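Local coordinates for protein alcohol dehydrogenase, zinc-containing (Thermotoga maritima, PDB 1VJ0) that probably acts as a zinc-dependent oxidoreductase of the alcohol dehydrogenase family, with two zinc ions bound to each chain, at residues A18-V22 and L356-N360; V213-S217 and I338-N342; L235-I239 and L345-L349; Y294-G298 and F321-W325. Numbering follows the deposited sequence.

How the interactions relate
Followed from the N terminus, the chain first runs through strand 16-22, where interaction 1 begins; its partner arrives only near the C terminus, at 356-360, so this contact spans almost the whole protein and encloses the other three. Between them comes the Rossmann-type domain. Interaction 2 opens at 213-217 and interaction 3 at 235-239; they close in the same order, at 338-342 and 345-349, so their loops cross. They touch through Val213 and Leu346, joining two sheet-flanking helices to the chain that leads out of the domain. Interaction 4, 294-298 with 321-325, lies within both loops and pairs the last two strands of the parallel sheet.

Interaction 1 (A18-V22 and L356-N360); sequences AHAMV and LKEAN
An extended strand, 18-22, lies across a helix start. Leu356 and Lys357 form a single 3-10 turn, Glu358 takes the N-cap position and Ala359 begins the helix; Ala359 N donates to Leu356 O at 2.9 Å. Met21 and Lys357 set the register, with CA atoms 6.9 Å apart. Of the strand, His19 and Met21 point toward the turn, while Ala20 points away.

Apolar contacts dominate. Met21, flexible and unbranched, adopts mmm, and this curled chain reaches several partners: its CG is 3.9 Å from Leu356 CD1 and 4.0 Å from Ala359 CB, the small alanine leaving room for it. His19, chi1 p, brings CD2 to 3.8 Å from Leu356 CD2, its flat, partly exposed ring lying beside the leucine.

The remaining contacts set Met21 carbons beside polar atoms. Met21 CG lies 3.5 Å from Leu356 O, and Met21 CE 3.8 Å from Lys357 O and 3.9 Å from Asn360 ND2. Asn360 OD1 accepts from Leu30 N outside the contact. Lys357, suited to the exposed margin, also touches Tyr32.

Bringing N- and C-terminal segments together is characteristic of medium-chain dehydrogenases, whose GroES-like catalytic domain is assembled from both ends of the chain.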
loop_
_atom_site.group_PDB
_atom_site.type_symbol
_atom_site.label_atom_id
_atom_site.label_comp_id
_atom_site.label_asym_id
_atom_site.label_seq_id
_atom_site.Cartn_x
_atom_site.Cartn_y
_atom_site.Cartn_z
ATOM N N ALA A 18 21.674 -43.712 -5.812
ATOM C CA ALA A 18 20.490 -42.992 -6.249
ATOM C C ALA A 18 20.190 -43.346 -7.717
ATOM O O ALA A 18 21.032 -43.935 -8.418
ATOM C CB ALA A 18 20.711 -41.509 -6.088
ATOM N N HIS A 19 18.990 -42.993 -8.155
ATOM C CA HIS A 19 18.586 -43.166 -9.536
ATOM C C HIS A 19 17.643 -42.048 -9.955
ATOM O O HIS A 19 17.018 -41.381 -9.107
ATOM C CB HIS A 19 17.949 -44.522 -9.762
ATOM C CG HIS A 19 16.660 -44.727 -9.026
ATOM N ND1 HIS A 19 16.614 -45.219 -7.748
ATOM C CD2 HIS A 19 15.373 -44.508 -9.391
ATOM C CE1 HIS A 19 15.354 -45.325 -7.354
ATOM N NE2 HIS A 19 14.574 -44.872 -8.324
ATOM N N ALA A 20 17.563 -41.830 -11.270
ATOM C CA ALA A 20 16.726 -40.778 -11.799
ATOM C C ALA A 20 16.346 -41.055 -13.246
ATOM O O ALA A 20 16.892 -41.944 -13.908
ATOM C CB ALA A 20 17.470 -39.422 -11.645
ATOM N N MET A 21 15.374 -40.294 -13.706
ATOM C CA MET A 21 14.913 -40.328 -15.073
ATOM C C MET A 21 15.412 -39.064 -15.747
ATOM O O MET A 21 14.997 -37.973 -15.402
ATOM C CB MET A 21 13.392 -40.411 -15.119
ATOM C CG MET A 21 12.873 -41.706 -14.527
ATOM S SD MET A 21 13.391 -43.219 -15.372
ATOM C CE MET A 21 12.409 -43.095 -16.855
ATOM N N VAL A 22 16.334 -39.270 -16.684
ATOM C CA VAL A 22 17.111 -38.221 -17.309
ATOM C C VAL A 22 16.563 -37.919 -18.716
ATOM O O VAL A 22 16.332 -38.819 -19.488
ATOM C CB VAL A 22 18.577 -38.655 -17.358
ATOM C CG1 VAL A 22 19.477 -37.601 -18.036
ATOM C CG2 VAL A 22 19.043 -38.980 -15.913
ATOM N N LEU A 356 8.233 -43.483 -10.067
ATOM C CA LEU A 356 9.226 -42.634 -10.802
ATOM C C LEU A 356 9.618 -43.202 -12.160
ATOM O O LEU A 356 9.728 -42.470 -13.143
ATOM C CB LEU A 356 10.499 -42.433 -9.959
ATOM C CG LEU A 356 11.687 -41.768 -10.629
ATOM C CD1 LEU A 356 11.286 -40.423 -11.252
ATOM C CD2 LEU A 356 12.803 -41.655 -9.582
ATOM N N LYS A 357 9.840 -44.517 -12.212
ATOM C CA LYS A 357 10.233 -45.179 -13.447
ATOM C C LYS A 357 9.218 -45.121 -14.590
ATOM O O LYS A 357 9.586 -45.407 -15.741
ATOM C CB LYS A 357 10.651 -46.631 -13.176
ATOM C CG LYS A 357 12.007 -46.711 -12.422
ATOM C CD LYS A 357 12.304 -48.171 -11.992
ATOM C CE LYS A 357 13.634 -48.296 -11.208
ATOM N NZ LYS A 357 13.823 -49.709 -10.603
ATOM N N GLU A 358 7.989 -44.707 -14.287
ATOM C CA GLU A 358 6.963 -44.403 -15.299
ATOM C C GLU A 358 6.830 -42.901 -15.644
ATOM O O GLU A 358 5.811 -42.433 -16.145
ATOM C CB GLU A 358 5.651 -44.990 -14.837
ATOM C CG GLU A 358 5.718 -46.532 -14.807
ATOM C CD GLU A 358 4.374 -47.209 -14.659
ATOM O OE1 GLU A 358 3.383 -46.546 -14.301
ATOM O OE2 GLU A 358 4.279 -48.430 -14.908
ATOM N N ALA A 359 7.900 -42.157 -15.404
ATOM C CA ALA A 359 7.897 -40.731 -15.709
ATOM C C ALA A 359 7.466 -40.432 -17.171
ATOM O O ALA A 359 6.826 -39.399 -17.444
ATOM C CB ALA A 359 9.275 -40.059 -15.327
ATOM N N ASN A 360 7.806 -41.288 -18.113
ATOM C CA ASN A 360 7.406 -41.015 -19.503
ATOM C C ASN A 360 5.882 -41.067 -19.649
ATOM O O ASN A 360 5.274 -40.228 -20.335
ATOM C CB ASN A 360 8.093 -41.982 -20.477
ATOM C CG ASN A 360 9.549 -41.656 -20.640
ATOM O OD1 ASN A 360 9.872 -40.602 -21.146
ATOM N ND2 ASN A 360 10.435 -42.542 -20.178
#

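Interaction 2 (V213-S217 and I338-N342); sequences VIARS and ITSRN
Val213 lays its CG1 methyl against the carboxamide of Asn342, 3.4 Å from CG, where helix 206-217 meets the C-terminal part of helix 329-340. Helix 206-217 flanks the Rossmann-type sheet, following strand 198-202; helix 329-340 comes after its last strand, 320-323. The register is set by the CA atoms of Val213 and Asn342, 7.7 Å apart, and of Ile214 and Ile338, 7.0 Å apart. Residues 213-217 are regular helix; the second segment begins as helix and turns out at Arg341 and Asn342, where Asn342 (phi/psi -139/28) stands at the N-cap position of helix 343-346 without a side-chain capping bond.

Branched aliphatics fill the middle. Ile338, chi1 m and chi2 t, offers CG2 to Val213 CG1 at 4.3 Å and CD1 to Ile214 CG1 at 4.3 Å. Ile214 also rests on Ala183 and Phe187 of helix 170-188.

Ser217 and Asn342 can sit beside these aliphatic groups because each bonds a carbonyl of its own segment: Ser217 OG, chi1 m, donates to Val213 O at 2.7 Å, and Asn342 ND2 donates to Ile338 O at 2.8 Å. Arg341 reaches Ser217, NH2 lying 3.8 Å from Ser217 CB. The second subunit packs nearby, its Ala195 against Ile338 and its Gly219 against Arg341. A water 2.7 Å from Ser217 O accepts a weak bond from Arg341 NH1 at 3.3 Å.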
loop_
_atom_site.group_PDB
_atom_site.type_symbol
_atom_site.label_atom_id
_atom_site.label_comp_id
_atom_site.label_asym_id
_atom_site.label_seq_id
_atom_site.Cartn_x
_atom_site.Cartn_y
_atom_site.Cartn_z
ATOM N N VAL A 213 -9.334 -21.867 -3.912
ATOM C CA VAL A 213 -9.056 -22.053 -2.496
ATOM C C VAL A 213 -8.401 -20.818 -1.854
ATOM O O VAL A 213 -8.758 -20.432 -0.728
ATOM C CB VAL A 213 -8.217 -23.336 -2.301
ATOM C CG1 VAL A 213 -7.721 -23.501 -0.872
ATOM C CG2 VAL A 213 -9.015 -24.545 -2.746
ATOM N N ILE A 214 -7.503 -20.146 -2.580
ATOM C CA ILE A 214 -6.845 -18.966 -2.062
ATOM C C ILE A 214 -7.881 -17.881 -1.956
ATOM O O ILE A 214 -7.945 -17.230 -0.920
ATOM C CB ILE A 214 -5.674 -18.547 -2.925
ATOM C CG1 ILE A 214 -4.544 -19.592 -2.824
ATOM C CG2 ILE A 214 -5.160 -17.143 -2.607
ATOM C CD1 ILE A 214 -3.601 -19.547 -4.065
ATOM N N ALA A 215 -8.697 -17.700 -2.988
ATOM C CA ALA A 215 -9.744 -16.652 -2.935
ATOM C C ALA A 215 -10.648 -16.840 -1.732
ATOM O O ALA A 215 -10.930 -15.904 -0.998
ATOM C CB ALA A 215 -10.582 -16.629 -4.224
ATOM N N ARG A 216 -11.093 -18.080 -1.535
ATOM C CA ARG A 216 -11.942 -18.429 -0.391
ATOM C C ARG A 216 -11.201 -18.137 0.933
ATOM O O ARG A 216 -11.751 -17.530 1.826
ATOM C CB ARG A 216 -12.338 -19.903 -0.442
ATOM C CG ARG A 216 -13.547 -20.239 -1.268
ATOM C CD ARG A 216 -14.920 -20.150 -0.497
ATOM N NE ARG A 216 -15.455 -18.785 -0.538
ATOM C CZ ARG A 216 -16.368 -18.322 -1.387
ATOM N NH1 ARG A 216 -16.895 -19.105 -2.310
ATOM N NH2 ARG A 216 -16.758 -17.051 -1.311
ATOM N N SER A 217 -9.943 -18.545 1.027
ATOM C CA SER A 217 -9.177 -18.401 2.248
ATOM C C SER A 217 -8.889 -16.967 2.674
ATOM O O SER A 217 -8.799 -16.700 3.864
ATOM C CB SER A 217 -7.865 -19.175 2.126
ATOM O OG SER A 217 -8.150 -20.537 1.892
ATOM N N ILE A 338 -1.715 -21.646 3.603
ATOM C CA ILE A 338 -3.079 -21.819 3.069
ATOM C C ILE A 338 -3.344 -23.279 2.715
ATOM O O ILE A 338 -4.398 -23.853 3.031
ATOM C CB ILE A 338 -3.305 -20.909 1.860
ATOM C CG1 ILE A 338 -3.356 -19.442 2.304
ATOM C CG2 ILE A 338 -4.617 -21.232 1.152
ATOM C CD1 ILE A 338 -3.168 -18.452 1.078
ATOM N N THR A 339 -2.374 -23.878 2.042
ATOM C CA THR A 339 -2.497 -25.242 1.584
ATOM C C THR A 339 -2.761 -26.195 2.779
ATOM O O THR A 339 -3.617 -27.077 2.715
ATOM C CB THR A 339 -1.261 -25.631 0.778
ATOM O OG1 THR A 339 -1.207 -24.851 -0.425
ATOM C CG2 THR A 339 -1.359 -27.081 0.306
ATOM N N SER A 340 -2.044 -25.956 3.879
ATOM C CA SER A 340 -2.075 -26.804 5.059
ATOM C C SER A 340 -3.452 -26.804 5.737
ATOM O O SER A 340 -3.772 -27.741 6.440
ATOM C CB SER A 340 -0.993 -26.358 6.043
ATOM O OG SER A 340 -1.432 -25.181 6.710
ATOM N N ARG A 341 -4.253 -25.765 5.524
ATOM C CA ARG A 341 -5.631 -25.762 5.980
ATOM C C ARG A 341 -6.596 -26.335 4.948
ATOM O O ARG A 341 -7.783 -26.327 5.177
ATOM C CB ARG A 341 -6.090 -24.372 6.336
ATOM C CG ARG A 341 -5.274 -23.679 7.438
ATOM C CD ARG A 341 -5.822 -22.282 7.806
ATOM N NE ARG A 341 -5.434 -21.220 6.851
ATOM C CZ ARG A 341 -6.290 -20.472 6.123
ATOM N NH1 ARG A 341 -7.623 -20.655 6.159
ATOM N NH2 ARG A 341 -5.777 -19.546 5.303
ATOM N N ASN A 342 -6.108 -26.809 3.806
ATOM C CA ASN A 342 -7.016 -27.247 2.744
ATOM C C ASN A 342 -6.558 -28.528 2.063
ATOM O O ASN A 342 -6.877 -28.785 0.865
ATOM C CB ASN A 342 -7.117 -26.114 1.733
ATOM C CG ASN A 342 -7.856 -24.915 2.268
ATOM O OD1 ASN A 342 -9.064 -24.914 2.300
ATOM N ND2 ASN A 342 -7.131 -23.863 2.605
HETATM O O HOH W 1 -9.939 -18.332 5.689
#

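Interaction 3 (L235-I239 and L345-L349); sequences LAEEI and LLSKL
Leu235, on the last turn of helix 230-238, points toward segment 345-349, which has helical phi/psi, and, as a tp rotamer, sets CD1 3.6 Å from Lys348 CB and CD2 4.3 Å from Leu349 CD1. This helix follows strand 222-227 in the Rossmann-type fold and leads to strand 243-246, a beta-alpha-beta unit; 345-349 leads on to strand 352-355, so the contact joins a helix flanking the Rossmann-type sheet to the chain leading into the mixed sheet. The CA atoms of Leu235 and Lys348 are 7.7 Å apart. Further along, Glu238 O is 3.8 Å from Leu345 CD2; the charged side chain suits the exposed edge, its OE1 4.1 Å from Lys348 CD. At Ile239, N bonds Ala236 O at 3.3 Å, and its CA is 5.5 Å from that of Leu345. Chi1 p and chi2 t spread its branches: CD1 reaches Leu349 CD1 at 4.2 Å, while CG2 lies 4.0 Å from Leu345 CB and 3.5 Å from Leu345 O.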
loop_
_atom_site.group_PDB
_atom_site.type_symbol
_atom_site.label_atom_id
_atom_site.label_comp_id
_atom_site.label_asym_id
_atom_site.label_seq_id
_atom_site.Cartn_x
_atom_site.Cartn_y
_atom_site.Cartn_z
ATOM N N LEU A 235 -15.182 -29.886 -10.183
ATOM C CA LEU A 235 -14.149 -29.861 -9.173
ATOM C C LEU A 235 -14.045 -28.468 -8.552
ATOM O O LEU A 235 -13.985 -28.357 -7.351
ATOM C CB LEU A 235 -12.812 -30.288 -9.766
ATOM C CG LEU A 235 -11.624 -30.359 -8.837
ATOM C CD1 LEU A 235 -11.919 -31.267 -7.655
ATOM C CD2 LEU A 235 -10.461 -30.921 -9.627
ATOM N N ALA A 236 -14.098 -27.410 -9.360
ATOM C CA ALA A 236 -14.013 -26.056 -8.849
ATOM C C ALA A 236 -15.126 -25.787 -7.856
ATOM O O ALA A 236 -14.861 -25.210 -6.816
ATOM C CB ALA A 236 -14.069 -25.036 -9.965
ATOM N N GLU A 237 -16.347 -26.227 -8.161
ATOM C CA GLU A 237 -17.459 -26.151 -7.193
ATOM C C GLU A 237 -17.212 -26.934 -5.911
ATOM O O GLU A 237 -17.501 -26.456 -4.804
ATOM C CB GLU A 237 -18.762 -26.682 -7.825
ATOM C CG GLU A 237 -19.284 -25.769 -8.952
ATOM C CD GLU A 237 -20.378 -26.390 -9.809
ATOM O OE1 GLU A 237 -20.726 -27.574 -9.586
ATOM O OE2 GLU A 237 -20.859 -25.684 -10.734
ATOM N N GLU A 238 -16.713 -28.149 -6.051
ATOM C CA GLU A 238 -16.382 -28.959 -4.886
ATOM C C GLU A 238 -15.330 -28.342 -3.959
ATOM O O GLU A 238 -15.332 -28.646 -2.757
ATOM C CB GLU A 238 -15.921 -30.313 -5.332
ATOM C CG GLU A 238 -17.092 -31.117 -5.865
ATOM C CD GLU A 238 -16.725 -32.498 -6.330
ATOM O OE1 GLU A 238 -15.513 -32.848 -6.292
ATOM O OE2 GLU A 238 -17.665 -33.225 -6.715
ATOM N N ILE A 239 -14.453 -27.484 -4.465
ATOM C CA ILE A 239 -13.389 -26.901 -3.595
ATOM C C ILE A 239 -13.664 -25.436 -3.239
ATOM O O ILE A 239 -12.802 -24.756 -2.643
ATOM C CB ILE A 239 -11.962 -27.088 -4.173
ATOM C CG1 ILE A 239 -11.754 -26.261 -5.435
ATOM C CG2 ILE A 239 -11.612 -28.601 -4.407
ATOM C CD1 ILE A 239 -10.429 -26.493 -6.061
ATOM N N LEU A 345 -9.423 -30.746 0.390
ATOM C CA LEU A 345 -9.909 -30.164 -0.867
ATOM C C LEU A 345 -8.863 -30.268 -1.947
ATOM O O LEU A 345 -9.152 -30.736 -3.024
ATOM C CB LEU A 345 -10.338 -28.701 -0.668
ATOM C CG LEU A 345 -11.565 -28.622 0.273
ATOM C CD1 LEU A 345 -11.923 -27.164 0.348
ATOM C CD2 LEU A 345 -12.712 -29.430 -0.176
ATOM N N LEU A 346 -7.633 -29.844 -1.655
ATOM C CA LEU A 346 -6.592 -29.788 -2.681
ATOM C C LEU A 346 -6.112 -31.164 -3.117
ATOM O O LEU A 346 -5.616 -31.297 -4.229
ATOM C CB LEU A 346 -5.426 -28.913 -2.241
ATOM C CG LEU A 346 -5.875 -27.438 -2.064
ATOM C CD1 LEU A 346 -4.869 -26.606 -1.278
ATOM C CD2 LEU A 346 -6.069 -26.807 -3.428
ATOM N N SER A 347 -6.296 -32.202 -2.297
ATOM C CA SER A 347 -5.895 -33.537 -2.753
ATOM C C SER A 347 -6.779 -33.979 -3.909
ATOM O O SER A 347 -6.389 -34.872 -4.653
ATOM C CB SER A 347 -5.908 -34.623 -1.662
ATOM O OG SER A 347 -7.177 -34.723 -1.042
ATOM N N LYS A 348 -7.963 -33.386 -4.057
ATOM C CA LYS A 348 -8.817 -33.723 -5.169
ATOM C C LYS A 348 -8.193 -33.441 -6.567
ATOM O O LYS A 348 -8.640 -33.979 -7.573
ATOM C CB LYS A 348 -10.177 -33.012 -5.030
ATOM C CG LYS A 348 -10.992 -33.406 -3.766
ATOM C CD LYS A 348 -12.332 -32.660 -3.733
ATOM C CE LYS A 348 -13.076 -32.921 -2.442
ATOM N NZ LYS A 348 -13.589 -34.323 -2.377
ATOM N N LEU A 349 -7.204 -32.590 -6.634
ATOM C CA LEU A 349 -6.546 -32.245 -7.866
ATOM C C LEU A 349 -5.614 -33.364 -8.356
ATOM O O LEU A 349 -5.326 -33.447 -9.543
ATOM C CB LEU A 349 -5.746 -30.973 -7.675
ATOM C CG LEU A 349 -6.474 -29.638 -7.764
ATOM C CD1 LEU A 349 -7.566 -29.501 -6.744
ATOM C CD2 LEU A 349 -5.478 -28.503 -7.577
#

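Interaction 4 (Y294-G298 and F321-W325); sequences YSVAG and FKGIW
Strands 294-296 and 321-323 run parallel, their short axes 4.6 Å apart at closest and 24° askew. Tyr294 pairs with Phe321, Ser295 with Lys322 and Val296 with Gly323, CA atoms 4.7 to 4.8 Å apart. Lys322 carries the main bonding: its N donates to Tyr294 O at 2.8 Å and its O accepts from Val296 N at 2.9 Å. Ile324 N donates to Val296 O at 2.9 Å. A water donates to Ala297 O at 2.8 Å and Ile324 O at 2.6 Å.

Side-chain polar ends are satisfied elsewhere: Tyr294 OH by Gln202, Ser295 OG by Ala186 O. The buried Lys322 NZ bonds Asn318 O and Thr320 OG1 of the third subunit, which suits a lysine here.

Tyr294 and Phe321 bring their rings together obliquely, centroids 5.2 Å apart, Tyr294 CD2 3.5 Å from Phe321 CE2. Ala297 CB, small enough to approach closely, meets Ile324 CB at 3.7 Å.

These are the last two strands of the Rossmann-type parallel sheet. Helix 280-287 covers the Tyr294 and Phe321 face, Ile324 rests on helix 170-188, strand 268-273 bonds Ser295 from the other side, and an antiparallel strand of the third subunit continues the sheet past Phe321 and Lys322.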
loop_
_atom_site.group_PDB
_atom_site.type_symbol
_atom_site.label_atom_id
_atom_site.label_comp_id
_atom_site.label_asym_id
_atom_site.label_seq_id
_atom_site.Cartn_x
_atom_site.Cartn_y
_atom_site.Cartn_z
ATOM N N TYR A 294 -6.875 -6.974 -12.545
ATOM C CA TYR A 294 -6.776 -8.170 -13.346
ATOM C C TYR A 294 -5.338 -8.702 -13.254
ATOM O O TYR A 294 -4.450 -8.108 -13.818
ATOM C CB TYR A 294 -7.097 -7.783 -14.769
ATOM C CG TYR A 294 -7.451 -8.865 -15.760
ATOM C CD1 TYR A 294 -7.310 -10.231 -15.496
ATOM C CD2 TYR A 294 -8.035 -8.499 -16.938
ATOM C CE1 TYR A 294 -7.664 -11.188 -16.450
ATOM C CE2 TYR A 294 -8.407 -9.450 -17.885
ATOM C CZ TYR A 294 -8.220 -10.795 -17.625
ATOM O OH TYR A 294 -8.638 -11.695 -18.581
ATOM N N SER A 295 -5.125 -9.815 -12.548
ATOM C CA SER A 295 -3.844 -10.476 -12.449
ATOM C C SER A 295 -3.781 -11.481 -13.563
ATOM O O SER A 295 -4.633 -12.361 -13.653
ATOM C CB SER A 295 -3.645 -11.239 -11.127
ATOM O OG SER A 295 -3.299 -10.326 -10.081
ATOM N N VAL A 296 -2.745 -11.363 -14.382
ATOM C CA VAL A 296 -2.545 -12.226 -15.518
ATOM C C VAL A 296 -1.369 -13.151 -15.227
ATOM O O VAL A 296 -0.213 -12.734 -15.224
ATOM C CB VAL A 296 -2.337 -11.410 -16.802
ATOM C CG1 VAL A 296 -2.213 -12.320 -17.955
ATOM C CG2 VAL A 296 -3.490 -10.447 -16.993
ATOM N N ALA A 297 -1.673 -14.425 -15.016
ATOM C CA ALA A 297 -0.667 -15.395 -14.523
ATOM C C ALA A 297 -0.574 -16.680 -15.338
ATOM O O ALA A 297 0.332 -17.438 -15.112
ATOM C CB ALA A 297 -0.910 -15.721 -13.082
ATOM N N GLY A 298 -1.473 -16.929 -16.292
ATOM C CA GLY A 298 -1.507 -18.269 -16.936
ATOM C C GLY A 298 -0.697 -18.336 -18.214
ATOM O O GLY A 298 -0.098 -19.353 -18.522
ATOM N N PHE A 321 -4.059 -3.881 -14.811
ATOM C CA PHE A 321 -3.652 -5.196 -15.343
ATOM C C PHE A 321 -2.267 -5.463 -14.815
ATOM O O PHE A 321 -1.349 -4.596 -14.936
ATOM C CB PHE A 321 -3.574 -5.216 -16.881
ATOM C CG PHE A 321 -4.954 -5.199 -17.590
ATOM C CD1 PHE A 321 -5.800 -4.116 -17.469
ATOM C CD2 PHE A 321 -5.332 -6.229 -18.444
ATOM C CE1 PHE A 321 -7.037 -4.083 -18.151
ATOM C CE2 PHE A 321 -6.571 -6.206 -19.072
ATOM C CZ PHE A 321 -7.406 -5.135 -18.942
ATOM N N LYS A 322 -2.098 -6.588 -14.157
ATOM C CA LYS A 322 -0.834 -6.864 -13.485
ATOM C C LYS A 322 -0.342 -8.228 -13.916
ATOM O O LYS A 322 -0.991 -9.206 -13.607
ATOM C CB LYS A 322 -1.072 -6.868 -11.970
ATOM C CG LYS A 322 0.096 -7.268 -11.095
ATOM C CD LYS A 322 1.124 -6.159 -11.043
ATOM C CE LYS A 322 2.518 -6.677 -10.825
ATOM N NZ LYS A 322 3.577 -5.644 -11.154
ATOM N N GLY A 323 0.795 -8.311 -14.624
ATOM C CA GLY A 323 1.325 -9.614 -14.977
ATOM C C GLY A 323 2.019 -10.236 -13.774
ATOM O O GLY A 323 2.639 -9.520 -12.967
ATOM N N ILE A 324 1.958 -11.566 -13.678
ATOM C CA ILE A 324 2.495 -12.319 -12.548
ATOM C C ILE A 324 3.573 -13.313 -13.025
ATOM O O ILE A 324 3.289 -14.226 -13.830
ATOM C CB ILE A 324 1.354 -13.079 -11.785
ATOM C CG1 ILE A 324 0.233 -12.133 -11.409
ATOM C CG2 ILE A 324 1.932 -13.847 -10.587
ATOM C CD1 ILE A 324 0.604 -11.036 -10.471
ATOM N N TRP A 325 4.807 -13.090 -12.584
ATOM C CA TRP A 325 5.910 -13.954 -12.917
ATOM C C TRP A 325 6.299 -14.802 -11.684
ATOM O O TRP A 325 6.771 -14.254 -10.682
ATOM C CB TRP A 325 7.128 -13.150 -13.396
ATOM C CG TRP A 325 8.221 -14.065 -13.837
ATOM C CD1 TRP A 325 9.473 -14.213 -13.299
ATOM C CD2 TRP A 325 8.132 -14.971 -14.902
ATOM N NE1 TRP A 325 10.167 -15.175 -13.986
ATOM C CE2 TRP A 325 9.364 -15.655 -14.983
ATOM C CE3 TRP A 325 7.123 -15.266 -15.842
ATOM C CZ2 TRP A 325 9.614 -16.642 -15.932
ATOM C CZ3 TRP A 325 7.358 -16.276 -16.773
ATOM C CH2 TRP A 325 8.612 -16.938 -16.818
HETATM O O HOH W 2 2.940 -16.770 -14.462
#